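Local structure of diaminopimelate decarboxylase (Methanocaldococcus jannaschii, 1TWI) at residues A[12-22]-A[338-346]. The protein catalyses the pyridoxal-phosphate-dependent decarboxylation of meso-diaminopimelate to L-lysine, the last step of lysine biosynthesis by the diaminopimelate route. Numbering follows the deposited sequence.
Sequences GRFFIDGYDAI and HIINCKVKN
Phe14 turns one ring face to Ile340, whose CD1 methyl sits almost straight above it, 3.8 Å from the ring centroid and 14° off the normal, a CH-pi contact. Phe14 CG anti to the backbone N (chi1 -178°) sets that face against the methyl, and the two side chains cross at about a right angle. Cys342 comes to the same ring obliquely, its SG 3.9 Å from Phe14 CD2, while Ala21 CB touches that sulfur. Ile22 CG1 packs on Cys342 CB, 3.5 Å away. The backbones meet in a single antiparallel bridge, the non-hydrogen-bonded pair Arg13 and Lys343, flanked by two bonds: Phe14 N donates to Cys342 O (2.9 Å) and Val344 N, nearly straight, to Gly12 O (2.8 Å). This joins the antiparallel sheet of strands 7-10, 13-16 and 19-20 to the loop that follows strand 339-341 of the mixed sheet of the beta domain, apart from the TIM-type alpha/beta barrel that binds pyridoxal phosphate. Lys343 NZ grips Gly12 O from the opposite face of its carbonyl plane, at 3.2 Å. Bends at chi2 and chi4 fold the lysine back, and the same NZ reaches Val344 O in its carbonyl plane. Arg13 CG packs on Lys343 CD, but the Arg13 guanidinium turns to Asp20, whose OD2 lies in the guanidinium plane and takes Arg13 NE on its syn lone pair at 2.7 Å, a salt bridge; Ile22 CD1 rests over one guanidinium face, toward its rim.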
ATOM      1  N   GLY A  12      29.291  19.693   8.296  1.00 21.56           N
ATOM      2  CA  GLY A  12      28.051  19.720   9.055  1.00 19.00           C
ATOM      3  C   GLY A  12      26.752  19.488   8.282  1.00 17.87           C
ATOM      4  O   GLY A  12      25.683  19.795   8.815  1.00 17.07           O
ATOM      5  N   ARG A  13      26.855  19.005   7.049  1.00 16.84           N
ATOM      6  CA  ARG A  13      25.693  18.703   6.216  1.00 19.13           C
ATOM      7  C   ARG A  13      25.789  17.324   5.590  1.00 16.23           C
ATOM      8  O   ARG A  13      26.887  16.774   5.386  1.00 17.57           O
ATOM      9  CB  ARG A  13      25.516  19.755   5.104  1.00 19.74           C
ATOM     10  CG  ARG A  13      25.275  21.127   5.678  1.00 24.96           C
ATOM     11  CD  ARG A  13      25.650  22.227   4.694  1.00 26.04           C
ATOM     12  NE  ARG A  13      24.665  22.395   3.616  1.00 27.85           N
ATOM     13  CZ  ARG A  13      23.529  23.108   3.690  1.00 27.67           C
ATOM     14  NH1 ARG A  13      23.193  23.748   4.813  1.00 27.18           N
ATOM     15  NH2 ARG A  13      22.745  23.205   2.622  1.00 22.97           N
ATOM     16  N   PHE A  14      24.627  16.764   5.253  1.00 15.80           N
ATOM     17  CA  PHE A  14      24.591  15.433   4.634  1.00 13.58           C
ATOM     18  C   PHE A  14      24.740  15.521   3.111  1.00 12.49           C
ATOM     19  O   PHE A  14      24.079  16.338   2.452  1.00 13.60           O
ATOM     20  CB  PHE A  14      23.246  14.758   5.003  1.00 13.54           C
ATOM     21  CG  PHE A  14      23.078  13.333   4.474  1.00 12.84           C
ATOM     22  CD1 PHE A  14      23.987  12.345   4.803  1.00 13.81           C
ATOM     23  CD2 PHE A  14      21.939  12.979   3.729  1.00 14.36           C
ATOM     24  CE1 PHE A  14      23.766  10.966   4.405  1.00 13.61           C
ATOM     25  CE2 PHE A  14      21.712  11.629   3.324  1.00 14.12           C
ATOM     26  CZ  PHE A  14      22.638  10.630   3.673  1.00 11.90           C
ATOM     27  N   PHE A  15      25.565  14.638   2.546  1.00 12.68           N
ATOM     28  CA  PHE A  15      25.803  14.568   1.088  1.00 12.74           C
ATOM     29  C   PHE A  15      25.520  13.177   0.505  1.00 13.67           C
ATOM     30  O   PHE A  15      25.782  12.174   1.179  1.00 14.41           O
ATOM     31  CB  PHE A  15      27.278  14.933   0.748  1.00 12.46           C
ATOM     32  CG  PHE A  15      27.563  16.458   0.843  1.00 15.85           C
ATOM     33  CD1 PHE A  15      27.677  17.082   2.083  1.00 17.65           C
ATOM     34  CD2 PHE A  15      27.676  17.224  -0.301  1.00 15.94           C
ATOM     35  CE1 PHE A  15      27.908  18.476   2.179  1.00 19.35           C
ATOM     36  CE2 PHE A  15      27.914  18.632  -0.238  1.00 17.88           C
ATOM     37  CZ  PHE A  15      28.030  19.252   0.996  1.00 19.44           C
ATOM     38  N   ILE A  16      25.014  13.113  -0.736  1.00 13.49           N
ATOM     39  CA  ILE A  16      24.777  11.821  -1.417  1.00 13.09           C
ATOM     40  C   ILE A  16      25.504  11.972  -2.730  1.00 14.31           C
ATOM     41  O   ILE A  16      25.175  12.881  -3.512  1.00 14.88           O
ATOM     42  CB  ILE A  16      23.251  11.556  -1.710  1.00 13.44           C
ATOM     43  CG1 ILE A  16      22.477  11.550  -0.370  1.00 12.01           C
ATOM     44  CG2 ILE A  16      23.110  10.197  -2.548  1.00 11.06           C
ATOM     45  CD1 ILE A  16      20.989  11.824  -0.472  1.00 13.56           C
ATOM     46  N   ASP A  17      26.501  11.120  -2.970  1.00 12.83           N
ATOM     47  CA  ASP A  17      27.303  11.216  -4.185  1.00 14.01           C
ATOM     48  C   ASP A  17      27.929  12.590  -4.383  1.00 14.76           C
ATOM     49  O   ASP A  17      28.133  13.034  -5.527  1.00 12.94           O
ATOM     50  CB  ASP A  17      26.487  10.880  -5.419  1.00 16.27           C
ATOM     51  CG  ASP A  17      26.236   9.401  -5.539  1.00 16.42           C
ATOM     52  OD1 ASP A  17      27.145   8.608  -5.203  1.00 15.63           O
ATOM     53  OD2 ASP A  17      25.142   9.025  -5.995  1.00 18.51           O
ATOM     54  N   GLY A  18      28.228  13.266  -3.275  1.00 13.93           N
ATOM     55  CA  GLY A  18      28.824  14.582  -3.422  1.00 17.41           C
ATOM     56  C   GLY A  18      27.814  15.729  -3.560  1.00 16.82           C
ATOM     57  O   GLY A  18      28.242  16.901  -3.599  1.00 15.11           O
ATOM     58  N   TYR A  19      26.512  15.425  -3.646  1.00 14.22           N
ATOM     59  CA  TYR A  19      25.516  16.500  -3.745  1.00 13.40           C
ATOM     60  C   TYR A  19      24.893  16.813  -2.373  1.00 15.21           C
ATOM     61  O   TYR A  19      24.474  15.928  -1.641  1.00 13.24           O
ATOM     62  CB  TYR A  19      24.435  16.100  -4.741  1.00 14.14           C
ATOM     63  CG  TYR A  19      25.004  15.850  -6.120  1.00 13.33           C
ATOM     64  CD1 TYR A  19      25.273  16.920  -6.998  1.00 16.71           C
ATOM     65  CD2 TYR A  19      25.308  14.550  -6.560  1.00 13.27           C
ATOM     66  CE1 TYR A  19      25.829  16.687  -8.292  1.00 15.94           C
ATOM     67  CE2 TYR A  19      25.868  14.332  -7.831  1.00 13.04           C
ATOM     68  CZ  TYR A  19      26.113  15.414  -8.679  1.00 15.12           C
ATOM     69  OH  TYR A  19      26.615  15.203  -9.947  1.00 16.59           O
ATOM     70  N   ASP A  20      24.841  18.081  -2.025  1.00 15.42           N
ATOM     71  CA  ASP A  20      24.261  18.527  -0.739  1.00 18.71           C
ATOM     72  C   ASP A  20      22.760  18.104  -0.657  1.00 17.72           C
ATOM     73  O   ASP A  20      21.950  18.561  -1.457  1.00 18.28           O
ATOM     74  CB  ASP A  20      24.407  20.048  -0.720  1.00 19.75           C
ATOM     75  CG  ASP A  20      23.989  20.671   0.564  1.00 21.46           C
ATOM     76  OD1 ASP A  20      22.809  20.559   0.938  1.00 21.48           O
ATOM     77  OD2 ASP A  20      24.858  21.313   1.185  1.00 24.67           O
ATOM     78  N   ALA A  21      22.370  17.278   0.309  1.00 15.25           N
ATOM     79  CA  ALA A  21      20.989  16.798   0.332  1.00 14.27           C
ATOM     80  C   ALA A  21      19.952  17.869   0.558  1.00 14.81           C
ATOM     81  O   ALA A  21      18.860  17.810  -0.048  1.00 10.83           O
ATOM     82  CB  ALA A  21      20.804  15.719   1.386  1.00 12.12           C
ATOM     83  N   ILE A  22      20.275  18.808   1.448  1.00 13.73           N
ATOM     84  CA  ILE A  22      19.346  19.912   1.720  1.00 15.63           C
ATOM     85  C   ILE A  22      19.135  20.731   0.445  1.00 15.75           C
ATOM     86  O   ILE A  22      18.010  21.157   0.155  1.00 15.49           O
ATOM     87  CB  ILE A  22      19.877  20.812   2.866  1.00 15.00           C
ATOM     88  CG1 ILE A  22      19.816  20.022   4.184  1.00 17.87           C
ATOM     89  CG2 ILE A  22      18.949  22.049   3.046  1.00 15.15           C
ATOM     90  CD1 ILE A  22      20.604  20.685   5.296  1.00 18.55           C
ATOM     91  N   HIS A 338      16.895   3.649   9.211  1.00 12.45           N
ATOM     92  CA  HIS A 338      17.731   4.642   9.883  1.00 13.28           C
ATOM     93  C   HIS A 338      17.267   6.047   9.386  1.00 13.58           C
ATOM     94  O   HIS A 338      16.953   6.235   8.223  1.00 13.65           O
ATOM     95  CB  HIS A 338      19.185   4.391   9.484  1.00 15.61           C
ATOM     96  CG  HIS A 338      20.148   5.246  10.228  1.00 18.59           C
ATOM     97  ND1 HIS A 338      21.130   5.989   9.595  1.00 21.20           N
ATOM     98  CD2 HIS A 338      20.262   5.512  11.552  1.00 19.04           C
ATOM     99  CE1 HIS A 338      21.816   6.673  10.502  1.00 16.41           C
ATOM    100  NE2 HIS A 338      21.303   6.407  11.696  1.00 20.41           N
ATOM    101  N   ILE A 339      17.211   7.013  10.281  1.00 14.27           N
ATOM    102  CA  ILE A 339      16.749   8.347   9.940  1.00 13.23           C
ATOM    103  C   ILE A 339      17.690   9.366  10.585  1.00 13.30           C
ATOM    104  O   ILE A 339      18.062   9.190  11.738  1.00 13.26           O
ATOM    105  CB  ILE A 339      15.311   8.583  10.508  1.00 12.88           C
ATOM    106  CG1 ILE A 339      14.322   7.602   9.842  1.00 13.34           C
ATOM    107  CG2 ILE A 339      14.823  10.052  10.270  1.00 13.56           C
ATOM    108  CD1 ILE A 339      12.951   7.523  10.562  1.00 14.17           C
ATOM    109  N   ILE A 340      18.057  10.421   9.855  1.00 13.10           N
ATOM    110  CA  ILE A 340      18.906  11.487  10.391  1.00 13.07           C
ATOM    111  C   ILE A 340      18.394  12.872   9.956  1.00 13.90           C
ATOM    112  O   ILE A 340      17.564  13.023   9.041  1.00 14.17           O
ATOM    113  CB  ILE A 340      20.357  11.434   9.837  1.00 12.52           C
ATOM    114  CG1 ILE A 340      20.324  11.737   8.327  1.00 12.93           C
ATOM    115  CG2 ILE A 340      21.026  10.017  10.095  1.00 12.73           C
ATOM    116  CD1 ILE A 340      21.739  11.700   7.687  1.00 13.77           C
ATOM    117  N   ASN A 341      18.917  13.889  10.628  1.00 13.25           N
ATOM    118  CA  ASN A 341      18.643  15.256  10.247  1.00 13.67           C
ATOM    119  C   ASN A 341      19.747  15.474   9.212  1.00 13.59           C
ATOM    120  O   ASN A 341      20.883  15.039   9.412  1.00 11.15           O
ATOM    121  CB  ASN A 341      18.895  16.200  11.421  1.00 13.89           C
ATOM    122  CG  ASN A 341      18.344  17.597  11.174  1.00 11.67           C
ATOM    123  OD1 ASN A 341      18.396  18.117  10.037  1.00 14.17           O
ATOM    124  ND2 ASN A 341      17.826  18.219  12.234  1.00 10.99           N
ATOM    125  N   CYS A 342      19.439  16.113   8.097  1.00 13.01           N
ATOM    126  CA  CYS A 342      20.487  16.401   7.112  1.00 13.81           C
ATOM    127  C   CYS A 342      21.462  17.465   7.592  1.00 14.66           C
ATOM    128  O   CYS A 342      22.479  17.672   6.955  1.00 15.20           O
ATOM    129  CB  CYS A 342      19.877  16.896   5.792  1.00 14.52           C
ATOM    130  SG  CYS A 342      19.124  15.488   4.865  1.00 16.56           S
ATOM    131  N   LYS A 343      21.144  18.143   8.699  1.00 14.88           N
ATOM    132  CA  LYS A 343      22.019  19.198   9.229  1.00 15.00           C
ATOM    133  C   LYS A 343      22.535  18.792  10.595  1.00 14.63           C
ATOM    134  O   LYS A 343      21.743  18.465  11.470  1.00 15.33           O
ATOM    135  CB  LYS A 343      21.251  20.519   9.403  1.00 15.62           C
ATOM    136  CG  LYS A 343      22.118  21.731   9.893  1.00 20.45           C
ATOM    137  CD  LYS A 343      23.190  22.202   8.855  1.00 21.64           C
ATOM    138  CE  LYS A 343      24.217  23.219   9.484  1.00 25.73           C
ATOM    139  NZ  LYS A 343      25.170  22.486  10.409  1.00 25.61           N
ATOM    140  N   VAL A 344      23.854  18.844  10.776  1.00 14.08           N
ATOM    141  CA  VAL A 344      24.457  18.525  12.066  1.00 16.17           C
ATOM    142  C   VAL A 344      24.177  19.716  12.976  1.00 15.83           C
ATOM    143  O   VAL A 344      24.264  20.896  12.539  1.00 13.56           O
ATOM    144  CB  VAL A 344      25.977  18.373  11.920  1.00 18.41           C
ATOM    145  CG1 VAL A 344      26.659  18.472  13.300  1.00 19.84           C
ATOM    146  CG2 VAL A 344      26.262  17.047  11.243  1.00 17.15           C
ATOM    147  N   LYS A 345      23.796  19.425  14.221  1.00 17.16           N
ATOM    148  CA  LYS A 345      23.485  20.479  15.189  1.00 17.05           C
ATOM    149  C   LYS A 345      24.384  20.274  16.445  1.00 18.64           C
ATOM    150  O   LYS A 345      25.042  19.244  16.589  1.00 18.26           O
ATOM    151  CB  LYS A 345      22.020  20.354  15.618  1.00 18.79           C
ATOM    152  CG  LYS A 345      20.959  20.424  14.476  1.00 17.94           C
ATOM    153  CD  LYS A 345      20.959  21.811  13.790  1.00 18.50           C
ATOM    154  CE  LYS A 345      19.687  21.986  12.855  1.00 14.59           C
ATOM    155  NZ  LYS A 345      18.353  21.929  13.590  1.00 13.32           N
ATOM    156  N   ASN A 346      24.377  21.219  17.370  1.00 19.07           N
ATOM    157  CA  ASN A 346      25.215  21.057  18.563  1.00 20.90           C
ATOM    158  C   ASN A 346      24.374  20.574  19.723  1.00 19.71           C
ATOM    159  O   ASN A 346      24.724  20.752  20.877  1.00 19.78           O
ATOM    160  CB  ASN A 346      25.908  22.367  18.906  1.00 25.85           C
ATOM    161  CG  ASN A 346      26.969  22.717  17.880  1.00 30.40           C
ATOM    162  OD1 ASN A 346      27.853  21.896  17.560  1.00 31.59           O
ATOM    163  ND2 ASN A 346      26.886  23.946  17.340  1.00 35.19           N
TER